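PDB 3QWT: putative GH105 family protein from Salmonella enterica subsp. enterica serovar Paratyphi A, which is of unknown function but, built as an alpha/alpha toroid, probably hydrolyses oligosaccharides capped by an unsaturated uronic acid. Local coordinates for residues G151-I156 with D168-M173; Q164-D169 with T195-L200; N110-F115 with A138-N143. One frame throughout, in Å; residues are numbered along the deposited sequence.

Contact 1: G151-I156 with D168-M173; sequences GGMQHI and DDTLMM
With chi1 of His-155 at -168°, its CG lies opposite the backbone nitrogen and the imidazole reaches across to Thr-170, which in turn places OG1 beside its own backbone N, where the hydroxyl meets the ring. The two side chains run alongside in opposite senses, and OG1 arrives at the ring edge, close to the ring plane. There His-155 ND1 and Thr-170 OG1 form a nearly straight hydrogen bond of 2.8 Å (166°), which limits rotation of the ring. A water extends the link: it donates to Met-153 O at 2.9 Å and is also bonded to Thr-170 OG1. The methyl CG2 of Thr-170 rests 4.1 Å from Met-153 CB, while the selenium end of the extended Met-153 chain heads off from the helix.

The contact joins the loop that follows helix 131-143 to helix 170-184 in the alpha/alpha toroid. In the loop, His-155 is the centre of an inverse gamma turn, with Ile-156 N bonded to Gln-154 O. On the other segment, Asp-169 O accepts from both Met-172 N and Met-173 N.

Asp-169 adds an apolar touch, its CB lying 3.7 Å from His-155 CE1. Its carboxylate is turned 62° from the imidazole plane and is held elsewhere, OD1 by Trp-236 NE1 and OD2 by His-215 NE2. The other ring nitrogen, His-155 NE2, bonds to a glycerol, probably from the crystallisation liquor, and the imidazole also stacks on Trp-167.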
ATOM      1  N   GLY A 151     -16.386 -12.899  28.830  1.00 32.73           N
ATOM      2  CA  GLY A 151     -14.955 -12.919  28.630  1.00 37.59           C
ATOM      3  C   GLY A 151     -14.248 -11.793  29.344  1.00 39.18           C
ATOM      4  O   GLY A 151     -13.181 -11.356  28.922  1.00 33.93           O
ATOM      5  N   GLY A 152     -14.842 -11.317  30.434  1.00 31.32           N
ATOM      6  CA  GLY A 152     -14.170 -10.343  31.269  1.00 28.34           C
ATOM      7  C   GLY A 152     -13.014 -10.999  31.994  1.00 32.12           C
ATOM      8  O   GLY A 152     -13.090 -12.165  32.384  1.00 33.70           O
HETATM    9  N   MSE A 153     -11.927 -10.266  32.165  1.00 32.24           N
HETATM   10  CA  MSE A 153     -10.807 -10.782  32.941  1.00 30.40           C
HETATM   11  C   MSE A 153     -11.188 -10.900  34.417  1.00 33.51           C
HETATM   12  O   MSE A 153     -11.650  -9.935  35.036  1.00 36.30           O
HETATM   13  CB  MSE A 153      -9.588  -9.900  32.769  1.00 23.59           C
HETATM   14  CG  MSE A 153      -8.987 -10.038  31.381  1.00 31.95           C
HETATM   15 SE   MSE A 153      -7.238  -9.226  31.325  0.74 39.16          SE
HETATM   16  CE  MSE A 153      -6.516 -10.144  29.762  1.00 25.60           C
ATOM     17  N   GLN A 154     -11.023 -12.095  34.972  1.00 29.59           N
ATOM     18  CA  GLN A 154     -11.401 -12.317  36.354  1.00 35.61           C
ATOM     19  C   GLN A 154     -10.256 -11.863  37.246  1.00 39.21           C
ATOM     20  O   GLN A 154      -9.105 -12.225  37.007  1.00 39.11           O
ATOM     21  CB  GLN A 154     -11.730 -13.785  36.590  1.00 37.45           C
ATOM     22  CG  GLN A 154     -12.086 -14.115  38.027  1.00 35.65           C
ATOM     23  CD  GLN A 154     -12.615 -15.518  38.152  1.00 40.48           C
ATOM     24  OE1 GLN A 154     -13.631 -15.877  37.535  1.00 37.84           O
ATOM     25  NE2 GLN A 154     -11.923 -16.335  38.933  1.00 42.74           N
ATOM     26  N   HIS A 155     -10.560 -11.045  38.251  1.00 35.96           N
ATOM     27  CA  HIS A 155      -9.506 -10.552  39.129  1.00 36.33           C
ATOM     28  C   HIS A 155      -8.996 -11.658  40.053  1.00 43.93           C
ATOM     29  O   HIS A 155      -9.201 -11.601  41.269  1.00 41.94           O
ATOM     30  CB  HIS A 155      -9.966  -9.335  39.942  1.00 33.68           C
ATOM     31  CG  HIS A 155      -8.845  -8.623  40.638  1.00 38.08           C
ATOM     32  ND1 HIS A 155      -8.057  -7.683  40.005  1.00 41.64           N
ATOM     33  CD2 HIS A 155      -8.364  -8.729  41.898  1.00 33.47           C
ATOM     34  CE1 HIS A 155      -7.152  -7.228  40.855  1.00 40.24           C
ATOM     35  NE2 HIS A 155      -7.316  -7.847  42.010  1.00 36.68           N
ATOM     36  N   ILE A 156      -8.331 -12.662  39.473  1.00 40.81           N
ATOM     37  CA  ILE A 156      -7.761 -13.744  40.258  1.00 33.76           C
ATOM     38  C   ILE A 156      -6.396 -13.376  40.837  1.00 37.69           C
ATOM     39  O   ILE A 156      -5.529 -12.825  40.165  1.00 36.75           O
ATOM     40  CB  ILE A 156      -7.670 -15.075  39.481  1.00 35.97           C
ATOM     41  CG1 ILE A 156      -7.184 -16.194  40.411  1.00 31.53           C
ATOM     42  CG2 ILE A 156      -6.724 -14.949  38.317  1.00 39.07           C
ATOM     43  CD1 ILE A 156      -7.101 -17.545  39.734  1.00 30.57           C
ATOM     44  N   ASP A 168     -11.412  -2.702  39.402  1.00 25.15           N
ATOM     45  CA  ASP A 168     -10.608  -1.604  38.855  1.00 27.64           C
ATOM     46  C   ASP A 168      -9.141  -2.019  38.619  1.00 26.27           C
ATOM     47  O   ASP A 168      -8.583  -1.782  37.560  1.00 33.98           O
ATOM     48  CB  ASP A 168     -10.588  -0.423  39.822  1.00 22.41           C
ATOM     49  CG  ASP A 168     -11.992   0.053  40.223  1.00 34.70           C
ATOM     50  OD1 ASP A 168     -12.993  -0.364  39.612  1.00 35.50           O
ATOM     51  OD2 ASP A 168     -12.088   0.862  41.158  1.00 40.61           O
ATOM     52  N   ASP A 169      -8.538  -2.602  39.653  1.00 25.81           N
ATOM     53  CA  ASP A 169      -7.110  -2.842  39.735  1.00 27.22           C
ATOM     54  C   ASP A 169      -6.610  -3.665  38.528  1.00 32.84           C
ATOM     55  O   ASP A 169      -5.463  -3.544  38.097  1.00 40.33           O
ATOM     56  CB  ASP A 169      -6.771  -3.557  41.064  1.00 34.67           C
ATOM     57  CG  ASP A 169      -7.355  -2.830  42.314  1.00 45.39           C
ATOM     58  OD1 ASP A 169      -6.577  -2.337  43.169  1.00 40.44           O
ATOM     59  OD2 ASP A 169      -8.597  -2.754  42.450  1.00 41.98           O
ATOM     60  N   THR A 170      -7.479  -4.503  37.986  1.00 25.96           N
ATOM     61  CA  THR A 170      -7.107  -5.314  36.844  1.00 32.30           C
ATOM     62  C   THR A 170      -6.582  -4.422  35.737  1.00 31.12           C
ATOM     63  O   THR A 170      -5.684  -4.819  35.025  1.00 24.43           O
ATOM     64  CB  THR A 170      -8.289  -6.134  36.341  1.00 31.40           C
ATOM     65  OG1 THR A 170      -8.746  -6.981  37.399  1.00 34.69           O
ATOM     66  CG2 THR A 170      -7.901  -6.987  35.147  1.00 27.89           C
ATOM     67  N   LEU A 171      -7.112  -3.205  35.603  1.00 27.73           N
ATOM     68  CA  LEU A 171      -6.693  -2.396  34.455  1.00 33.86           C
ATOM     69  C   LEU A 171      -5.215  -2.034  34.529  1.00 31.84           C
ATOM     70  O   LEU A 171      -4.551  -1.927  33.497  1.00 28.33           O
ATOM     71  CB  LEU A 171      -7.583  -1.159  34.240  1.00 32.44           C
ATOM     72  CG  LEU A 171      -8.973  -1.499  33.674  1.00 37.42           C
ATOM     73  CD1 LEU A 171      -9.975  -0.388  33.933  1.00 41.08           C
ATOM     74  CD2 LEU A 171      -8.912  -1.827  32.178  1.00 33.99           C
HETATM   75  N   MSE A 172      -4.704  -1.877  35.748  1.00 25.32           N
HETATM   76  CA  MSE A 172      -3.316  -1.494  35.948  1.00 29.02           C
HETATM   77  C   MSE A 172      -2.362  -2.698  35.938  1.00 40.33           C
HETATM   78  O   MSE A 172      -1.282  -2.641  35.332  1.00 42.41           O
HETATM   79  CB  MSE A 172      -3.161  -0.716  37.264  1.00 33.79           C
HETATM   80  CG  MSE A 172      -1.728  -0.340  37.633  1.00 29.06           C
HETATM   81 SE   MSE A 172      -1.003   1.088  36.511  0.77 52.11          SE
HETATM   82  CE  MSE A 172       0.479   0.096  35.717  1.00 42.37           C
HETATM   83  N   MSE A 173      -2.762  -3.774  36.610  1.00 35.89           N
HETATM   84  CA  MSE A 173      -1.874  -4.911  36.857  1.00 32.55           C
HETATM   85  C   MSE A 173      -1.744  -5.921  35.706  1.00 34.14           C
HETATM   86  O   MSE A 173      -0.763  -6.659  35.656  1.00 32.44           O
HETATM   87  CB  MSE A 173      -2.311  -5.666  38.102  1.00 31.02           C
HETATM   88  CG  MSE A 173      -2.623  -4.781  39.297  1.00 31.39           C
HETATM   89 SE   MSE A 173      -1.311  -3.377  39.605  0.67 42.83          SE
HETATM   90  CE  MSE A 173      -2.419  -2.308  40.827  1.00 45.84           C
TER
HETATM   91  O   HOH W   1     -10.984  -7.477  36.396  1.00 28.67           O

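Contact 2: Q164-D169 with T195-L200; sequences QQMWDD and TYQFLL
Apolar packing between Met-166 and Leu-200 carries this contact. The selenomethionine chain leaves the strand extended and then bends at its last torsion (chi3 66°), so that both SE and CE lie against the leucine, with the two side chains crossing at about a right angle. Met-166 SE is 3.9 Å from Leu-200 CD2, and Met-166 CE is 3.9 Å from Leu-200 CG. On the helix side, chi1 of Leu-200 (-167°) swings CG away from its own N, and the CD2 branch comes closest to the selenium. The same selenomethionine also packs on His-201, next in the helix, and on Asn-204, about a turn further on.

All of this sets strand 165-167 against helix 188-205. The strand pairs antiparallel with 216-218, Met-166 being backbone-bonded to Trp-217, and the short ribbon lies beside the helices of the alpha/alpha toroid. With the alternation of a strand, Met-166 points to the helix while Gln-165 and Trp-167 put their side chains elsewhere, joined to each other by a hydrogen bond from Trp-167 NE1 to Gln-165 OE1.

One polar group takes part across the segments. Gln-197 bends at chi2 and brings OE1 to 4.1 Å from Met-166 CE, a touch and not a bond. Its amide is bonded instead to Gly-151 and Met-153 of the loop 151-156, and NE2 also donates to Glu-193 OE1 of its own helix.

Between subunits, Tyr-196 makes a cation-pi contact with Arg-258 of the third subunit, and Leu-200 packs on Gln-262 of that same neighbour.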
ATOM      1  N   GLN A 164     -15.915 -14.957  39.104  1.00 37.43           N
ATOM      2  CA  GLN A 164     -16.874 -14.048  38.471  1.00 37.61           C
ATOM      3  C   GLN A 164     -16.702 -12.555  38.781  1.00 37.95           C
ATOM      4  O   GLN A 164     -17.564 -11.762  38.419  1.00 31.31           O
ATOM      5  CB  GLN A 164     -18.306 -14.467  38.820  1.00 35.39           C
ATOM      6  CG  GLN A 164     -18.741 -15.767  38.180  1.00 36.02           C
ATOM      7  CD  GLN A 164     -19.047 -15.614  36.701  1.00 41.15           C
ATOM      8  OE1 GLN A 164     -18.349 -14.908  35.973  1.00 44.36           O
ATOM      9  NE2 GLN A 164     -20.106 -16.269  36.255  1.00 46.25           N
ATOM     10  N   GLN A 165     -15.611 -12.172  39.442  1.00 40.24           N
ATOM     11  CA  GLN A 165     -15.404 -10.765  39.820  1.00 37.21           C
ATOM     12  C   GLN A 165     -14.477 -10.021  38.861  1.00 38.00           C
ATOM     13  O   GLN A 165     -13.494 -10.600  38.348  1.00 33.32           O
ATOM     14  CB  GLN A 165     -14.806 -10.644  41.227  1.00 29.27           C
ATOM     15  CG  GLN A 165     -15.643 -11.193  42.357  1.00 37.93           C
ATOM     16  CD  GLN A 165     -14.947 -10.994  43.705  1.00 39.51           C
ATOM     17  OE1 GLN A 165     -14.133 -10.083  43.856  1.00 42.46           O
ATOM     18  NE2 GLN A 165     -15.258 -11.846  44.678  1.00 34.48           N
HETATM   19  N   MSE A 166     -14.790  -8.737  38.655  1.00 36.75           N
HETATM   20  CA  MSE A 166     -13.942  -7.799  37.911  1.00 35.74           C
HETATM   21  C   MSE A 166     -13.626  -6.593  38.806  1.00 37.62           C
HETATM   22  O   MSE A 166     -14.522  -6.043  39.451  1.00 37.72           O
HETATM   23  CB  MSE A 166     -14.639  -7.339  36.627  1.00 35.83           C
HETATM   24  CG  MSE A 166     -14.843  -8.443  35.589  1.00 36.71           C
HETATM   25 SE   MSE A 166     -15.736  -7.914  33.909  0.75 46.79          SE
HETATM   26  CE  MSE A 166     -14.387  -6.700  33.134  1.00 21.35           C
ATOM     27  N   TRP A 167     -12.360  -6.189  38.867  1.00 34.87           N
ATOM     28  CA  TRP A 167     -11.981  -5.046  39.710  1.00 36.39           C
ATOM     29  C   TRP A 167     -11.326  -3.936  38.900  1.00 35.12           C
ATOM     30  O   TRP A 167     -10.709  -4.204  37.862  1.00 28.58           O
ATOM     31  CB  TRP A 167     -10.973  -5.464  40.793  1.00 35.46           C
ATOM     32  CG  TRP A 167     -11.422  -6.526  41.742  1.00 36.24           C
ATOM     33  CD1 TRP A 167     -12.475  -7.370  41.594  1.00 37.67           C
ATOM     34  CD2 TRP A 167     -10.812  -6.857  42.994  1.00 33.53           C
ATOM     35  NE1 TRP A 167     -12.559  -8.213  42.677  1.00 41.32           N
ATOM     36  CE2 TRP A 167     -11.546  -7.922  43.547  1.00 35.81           C
ATOM     37  CE3 TRP A 167      -9.716  -6.354  43.698  1.00 36.26           C
ATOM     38  CZ2 TRP A 167     -11.227  -8.494  44.786  1.00 41.17           C
ATOM     39  CZ3 TRP A 167      -9.391  -6.929  44.924  1.00 41.67           C
ATOM     40  CH2 TRP A 167     -10.151  -7.984  45.456  1.00 39.72           C
ATOM     41  N   ASP A 168     -11.412  -2.702  39.402  1.00 25.15           N
ATOM     42  CA  ASP A 168     -10.608  -1.604  38.855  1.00 27.64           C
ATOM     43  C   ASP A 168      -9.141  -2.019  38.619  1.00 26.27           C
ATOM     44  O   ASP A 168      -8.583  -1.782  37.560  1.00 33.98           O
ATOM     45  CB  ASP A 168     -10.588  -0.423  39.822  1.00 22.41           C
ATOM     46  CG  ASP A 168     -11.992   0.053  40.223  1.00 34.70           C
ATOM     47  OD1 ASP A 168     -12.993  -0.364  39.612  1.00 35.50           O
ATOM     48  OD2 ASP A 168     -12.088   0.862  41.158  1.00 40.61           O
ATOM     49  N   ASP A 169      -8.538  -2.602  39.653  1.00 25.81           N
ATOM     50  CA  ASP A 169      -7.110  -2.842  39.735  1.00 27.22           C
ATOM     51  C   ASP A 169      -6.610  -3.665  38.528  1.00 32.84           C
ATOM     52  O   ASP A 169      -5.463  -3.544  38.097  1.00 40.33           O
ATOM     53  CB  ASP A 169      -6.771  -3.557  41.064  1.00 34.67           C
ATOM     54  CG  ASP A 169      -7.355  -2.830  42.314  1.00 45.39           C
ATOM     55  OD1 ASP A 169      -6.577  -2.337  43.169  1.00 40.44           O
ATOM     56  OD2 ASP A 169      -8.597  -2.754  42.450  1.00 41.98           O
ATOM     57  N   THR A 195      -8.138  -3.596  24.688  1.00 29.38           N
ATOM     58  CA  THR A 195      -9.194  -2.624  24.425  1.00 30.29           C
ATOM     59  C   THR A 195     -10.545  -3.163  24.814  1.00 30.63           C
ATOM     60  O   THR A 195     -11.348  -2.460  25.443  1.00 29.22           O
ATOM     61  CB  THR A 195      -9.230  -2.283  22.945  1.00 29.70           C
ATOM     62  OG1 THR A 195      -7.935  -1.811  22.579  1.00 30.21           O
ATOM     63  CG2 THR A 195     -10.291  -1.194  22.648  1.00 15.43           C
ATOM     64  N   TYR A 196     -10.807  -4.413  24.435  1.00 25.74           N
ATOM     65  CA  TYR A 196     -12.055  -5.032  24.838  1.00 27.99           C
ATOM     66  C   TYR A 196     -12.176  -5.054  26.362  1.00 30.71           C
ATOM     67  O   TYR A 196     -13.222  -4.709  26.914  1.00 22.90           O
ATOM     68  CB  TYR A 196     -12.215  -6.423  24.250  1.00 22.11           C
ATOM     69  CG  TYR A 196     -13.451  -7.129  24.729  1.00 26.46           C
ATOM     70  CD1 TYR A 196     -14.699  -6.836  24.178  1.00 25.72           C
ATOM     71  CD2 TYR A 196     -13.383  -8.074  25.756  1.00 27.10           C
ATOM     72  CE1 TYR A 196     -15.843  -7.472  24.610  1.00 26.95           C
ATOM     73  CE2 TYR A 196     -14.533  -8.733  26.203  1.00 30.10           C
ATOM     74  CZ  TYR A 196     -15.762  -8.417  25.621  1.00 33.27           C
ATOM     75  OH  TYR A 196     -16.905  -9.041  26.048  1.00 32.28           O
ATOM     76  N   GLN A 197     -11.103  -5.431  27.047  1.00 26.39           N
ATOM     77  CA  GLN A 197     -11.177  -5.456  28.497  1.00 25.04           C
ATOM     78  C   GLN A 197     -11.540  -4.057  29.049  1.00 32.22           C
ATOM     79  O   GLN A 197     -12.344  -3.941  29.976  1.00 34.33           O
ATOM     80  CB  GLN A 197      -9.893  -6.006  29.111  1.00 23.69           C
ATOM     81  CG  GLN A 197      -9.718  -7.517  28.912  1.00 29.18           C
ATOM     82  CD  GLN A 197     -10.888  -8.313  29.491  1.00 41.71           C
ATOM     83  OE1 GLN A 197     -11.474  -7.927  30.514  1.00 36.60           O
ATOM     84  NE2 GLN A 197     -11.245  -9.416  28.829  1.00 36.65           N
ATOM     85  N   PHE A 198     -10.977  -3.004  28.457  1.00 22.26           N
ATOM     86  CA  PHE A 198     -11.271  -1.652  28.905  1.00 29.19           C
ATOM     87  C   PHE A 198     -12.774  -1.393  28.810  1.00 31.85           C
ATOM     88  O   PHE A 198     -13.399  -1.030  29.808  1.00 32.35           O
ATOM     89  CB  PHE A 198     -10.532  -0.641  28.047  1.00 32.93           C
ATOM     90  CG  PHE A 198      -9.803   0.388  28.829  1.00 51.85           C
ATOM     91  CD1 PHE A 198      -8.437   0.262  29.054  1.00 60.31           C
ATOM     92  CD2 PHE A 198     -10.471   1.493  29.332  1.00 60.00           C
ATOM     93  CE1 PHE A 198      -7.749   1.219  29.769  1.00 65.67           C
ATOM     94  CE2 PHE A 198      -9.794   2.452  30.051  1.00 65.23           C
ATOM     95  CZ  PHE A 198      -8.428   2.315  30.274  1.00 68.87           C
ATOM     96  N   LEU A 199     -13.337  -1.609  27.611  1.00 20.18           N
ATOM     97  CA  LEU A 199     -14.753  -1.360  27.370  1.00 29.23           C
ATOM     98  C   LEU A 199     -15.643  -2.142  28.339  1.00 35.03           C
ATOM     99  O   LEU A 199     -16.612  -1.607  28.865  1.00 32.41           O
ATOM    100  CB  LEU A 199     -15.115  -1.672  25.913  1.00 21.34           C
ATOM    101  CG  LEU A 199     -14.377  -0.829  24.864  1.00 17.81           C
ATOM    102  CD1 LEU A 199     -14.654  -1.387  23.486  1.00 19.62           C
ATOM    103  CD2 LEU A 199     -14.767   0.658  24.919  1.00 18.47           C
ATOM    104  N   LEU A 200     -15.302  -3.402  28.593  1.00 35.29           N
ATOM    105  CA  LEU A 200     -16.125  -4.223  29.476  1.00 31.12           C
ATOM    106  C   LEU A 200     -15.999  -3.727  30.903  1.00 26.68           C
ATOM    107  O   LEU A 200     -16.994  -3.700  31.642  1.00 29.66           O
ATOM    108  CB  LEU A 200     -15.747  -5.710  29.406  1.00 29.62           C
ATOM    109  CG  LEU A 200     -16.794  -6.617  30.060  1.00 30.75           C
ATOM    110  CD1 LEU A 200     -18.130  -6.470  29.341  1.00 29.13           C
ATOM    111  CD2 LEU A 200     -16.363  -8.077  30.063  1.00 29.29           C
TER

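Contact 3: N110-F115 with A138-N143; sequences NTMAPF and AEWAMN
Helices 114-125 and 131-143 are consecutive in this alpha/alpha toroid, and the contact lies where the approach to the first helix meets the last turns of the second. Met-112 sits in a type I beta turn from Asn-110 to Ala-113 that leads into helix 114-125. Its CG is anti to the backbone N (chi1 174°), and bends at chi2 (76°) and chi3 (59°) then curl the selenomethionine so that only the terminal methyl touches helix 131-143. Met-112 CE lies 3.6 Å from Ala-141 CB, a methyl-to-methyl approach in which the short alanine side chain, itself directed at the 110-115 segment, meets the end of the long one. The Met-112 methyl also comes to the edge of the Trp-140 indole, near its plane and beside CE3 and CZ3, but the modelled separation is shorter than carbons allow, so the closeness there is doubtful.

The chain of Met-112 is further lined by Trp-137 of the same helix as Ala-141 and by Thr-174 of helix 170-184, so three helices of the toroid have side chains in its surroundings. With no hydrogen bond across the segments, the contact is apolar, resting mainly on the Met-112 methyl against Ala-141 CB.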
ATOM      1  N   ASN A 110      -2.233  -9.984  39.589  1.00 32.40           N
ATOM      2  CA  ASN A 110      -1.248  -9.131  40.280  1.00 32.25           C
ATOM      3  C   ASN A 110       0.225  -9.399  39.990  1.00 33.72           C
ATOM      4  O   ASN A 110       1.007  -8.468  39.780  1.00 34.86           O
ATOM      5  CB  ASN A 110      -1.479  -9.153  41.785  1.00 24.11           C
ATOM      6  CG  ASN A 110      -2.790  -8.467  42.175  1.00 33.37           C
ATOM      7  OD1 ASN A 110      -3.219  -7.525  41.516  1.00 27.85           O
ATOM      8  ND2 ASN A 110      -3.425  -8.947  43.244  1.00 28.53           N
ATOM      9  N   THR A 111       0.615 -10.663  39.981  1.00 28.79           N
ATOM     10  CA  THR A 111       2.012 -10.983  39.693  1.00 23.05           C
ATOM     11  C   THR A 111       2.401 -10.627  38.234  1.00 27.70           C
ATOM     12  O   THR A 111       3.578 -10.655  37.861  1.00 26.81           O
ATOM     13  CB  THR A 111       2.305 -12.454  40.003  1.00 24.07           C
ATOM     14  OG1 THR A 111       1.438 -13.290  39.224  1.00 30.12           O
ATOM     15  CG2 THR A 111       2.097 -12.745  41.513  1.00 23.78           C
HETATM   16  N   MSE A 112       1.403 -10.261  37.437  1.00 33.77           N
HETATM   17  CA  MSE A 112       1.595  -9.815  36.048  1.00 32.52           C
HETATM   18  C   MSE A 112       2.225  -8.422  35.964  1.00 30.02           C
HETATM   19  O   MSE A 112       3.035  -8.150  35.070  1.00 32.32           O
HETATM   20  CB  MSE A 112       0.236  -9.826  35.311  1.00 31.59           C
HETATM   21  CG  MSE A 112       0.237  -9.250  33.894  1.00 29.01           C
HETATM   22 SE   MSE A 112       1.047 -10.463  32.547  0.71 49.43          SE
HETATM   23  CE  MSE A 112      -0.120 -11.951  32.779  1.00 25.71           C
ATOM     24  N   ALA A 113       1.855  -7.553  36.905  1.00 24.77           N
ATOM     25  CA  ALA A 113       2.221  -6.124  36.855  1.00 21.39           C
ATOM     26  C   ALA A 113       3.667  -5.823  36.499  1.00 26.01           C
ATOM     27  O   ALA A 113       3.925  -4.943  35.682  1.00 30.67           O
ATOM     28  CB  ALA A 113       1.840  -5.425  38.160  1.00 28.47           C
ATOM     29  N   PRO A 114       4.625  -6.550  37.102  1.00 22.53           N
ATOM     30  CA  PRO A 114       6.017  -6.224  36.759  1.00 26.69           C
ATOM     31  C   PRO A 114       6.374  -6.383  35.265  1.00 28.13           C
ATOM     32  O   PRO A 114       7.384  -5.847  34.819  1.00 24.17           O
ATOM     33  CB  PRO A 114       6.830  -7.201  37.619  1.00 27.88           C
ATOM     34  CG  PRO A 114       5.939  -7.426  38.835  1.00 27.32           C
ATOM     35  CD  PRO A 114       4.531  -7.437  38.282  1.00 23.98           C
ATOM     36  N   PHE A 115       5.572  -7.095  34.496  1.00 27.92           N
ATOM     37  CA  PHE A 115       5.975  -7.326  33.108  1.00 33.42           C
ATOM     38  C   PHE A 115       5.804  -6.111  32.203  1.00 34.32           C
ATOM     39  O   PHE A 115       6.450  -6.008  31.152  1.00 28.94           O
ATOM     40  CB  PHE A 115       5.369  -8.612  32.562  1.00 37.74           C
ATOM     41  CG  PHE A 115       5.885  -9.826  33.267  1.00 40.79           C
ATOM     42  CD1 PHE A 115       7.161 -10.298  32.997  1.00 43.01           C
ATOM     43  CD2 PHE A 115       5.134 -10.443  34.260  1.00 40.46           C
ATOM     44  CE1 PHE A 115       7.659 -11.396  33.672  1.00 47.93           C
ATOM     45  CE2 PHE A 115       5.624 -11.542  34.936  1.00 45.78           C
ATOM     46  CZ  PHE A 115       6.888 -12.023  34.644  1.00 46.94           C
ATOM     47  N   ALA A 138       2.201 -13.090  28.797  1.00 29.88           N
ATOM     48  CA  ALA A 138       1.174 -12.500  27.941  1.00 32.37           C
ATOM     49  C   ALA A 138       0.309 -13.610  27.349  1.00 31.50           C
ATOM     50  O   ALA A 138      -0.912 -13.487  27.292  1.00 33.68           O
ATOM     51  CB  ALA A 138       1.786 -11.643  26.833  1.00 24.85           C
ATOM     52  N   GLU A 139       0.942 -14.693  26.908  1.00 27.70           N
ATOM     53  CA  GLU A 139       0.181 -15.819  26.365  1.00 29.85           C
ATOM     54  C   GLU A 139      -0.772 -16.370  27.421  1.00 28.62           C
ATOM     55  O   GLU A 139      -1.896 -16.765  27.094  1.00 26.94           O
ATOM     56  CB  GLU A 139       1.099 -16.934  25.852  1.00 29.48           C
ATOM     57  CG  GLU A 139       1.546 -16.766  24.406  1.00 37.04           C
ATOM     58  CD  GLU A 139       0.362 -16.714  23.426  1.00 43.76           C
ATOM     59  OE1 GLU A 139      -0.383 -17.721  23.323  1.00 46.74           O
ATOM     60  OE2 GLU A 139       0.179 -15.661  22.768  1.00 34.00           O
ATOM     61  N   TRP A 140      -0.320 -16.399  28.683  1.00 24.95           N
ATOM     62  CA  TRP A 140      -1.170 -16.842  29.786  1.00 32.57           C
ATOM     63  C   TRP A 140      -2.375 -15.919  29.969  1.00 31.59           C
ATOM     64  O   TRP A 140      -3.509 -16.376  30.134  1.00 28.19           O
ATOM     65  CB  TRP A 140      -0.390 -16.880  31.093  1.00 32.66           C
ATOM     66  CG  TRP A 140      -1.281 -17.005  32.311  1.00 39.49           C
ATOM     67  CD1 TRP A 140      -1.753 -18.156  32.859  1.00 39.13           C
ATOM     68  CD2 TRP A 140      -1.804 -15.932  33.122  1.00 41.47           C
ATOM     69  NE1 TRP A 140      -2.535 -17.874  33.963  1.00 40.45           N
ATOM     70  CE2 TRP A 140      -2.579 -16.518  34.143  1.00 39.13           C
ATOM     71  CE3 TRP A 140      -1.681 -14.537  33.086  1.00 37.72           C
ATOM     72  CZ2 TRP A 140      -3.238 -15.758  35.120  1.00 41.92           C
ATOM     73  CZ3 TRP A 140      -2.339 -13.786  34.050  1.00 41.94           C
ATOM     74  CH2 TRP A 140      -3.109 -14.401  35.055  1.00 40.61           C
ATOM     75  N   ALA A 141      -2.104 -14.622  29.996  1.00 25.25           N
ATOM     76  CA  ALA A 141      -3.152 -13.613  30.123  1.00 32.20           C
ATOM     77  C   ALA A 141      -4.169 -13.769  28.999  1.00 35.55           C
ATOM     78  O   ALA A 141      -5.376 -13.614  29.210  1.00 33.31           O
ATOM     79  CB  ALA A 141      -2.554 -12.205  30.113  1.00 30.47           C
HETATM   80  N   MSE A 142      -3.684 -14.094  27.807  1.00 30.04           N
HETATM   81  CA  MSE A 142      -4.580 -14.289  26.675  1.00 35.44           C
HETATM   82  C   MSE A 142      -5.470 -15.532  26.777  1.00 38.58           C
HETATM   83  O   MSE A 142      -6.682 -15.456  26.544  1.00 33.91           O
HETATM   84  CB  MSE A 142      -3.793 -14.309  25.370  1.00 31.40           C
HETATM   85  CG  MSE A 142      -3.312 -12.933  24.956  1.00 33.98           C
HETATM   86 SE   MSE A 142      -4.800 -11.743  24.455  0.73 41.31          SE
HETATM   87  CE  MSE A 142      -5.273 -12.519  22.751  1.00 27.34           C
ATOM     88  N   ASN A 143      -4.876 -16.657  27.160  1.00 31.78           N
ATOM     89  CA  ASN A 143      -5.493 -17.960  26.904  1.00 40.11           C
ATOM     90  C   ASN A 143      -5.819 -18.841  28.099  1.00 41.82           C
ATOM     91  O   ASN A 143      -6.620 -19.763  27.965  1.00 48.17           O
ATOM     92  CB  ASN A 143      -4.627 -18.771  25.937  1.00 38.85           C
ATOM     93  CG  ASN A 143      -4.456 -18.082  24.628  1.00 44.47           C
ATOM     94  OD1 ASN A 143      -5.407 -17.968  23.850  1.00 53.18           O
ATOM     95  ND2 ASN A 143      -3.249 -17.590  24.369  1.00 36.14           N
TER

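How the contacts relate
Contacts 1 and 2 share Asp-168 and Asp-169, and their centres lie about 5 Å apart. The Gln-197 amide of contact 2 joins the loop of contact 1 through probable hydrogen bonds, NE2 to Gly-151 O at 2.7 Å and OE1 to Met-153 N at 2.9 Å. Contact 3, about 11 Å from contact 1 between centres, touches it by packing, with Met-112 CG 3.3 Å from Met-173 O. Contacts 2 and 3 do not touch, their nearest atoms being about 5 Å apart; contact 1 touches both. Asn-110 ND2 and His-155 NE2 both bond to a glycerol O2, probably of one molecule, consistent with a pocket bordered by contacts 1 and 3.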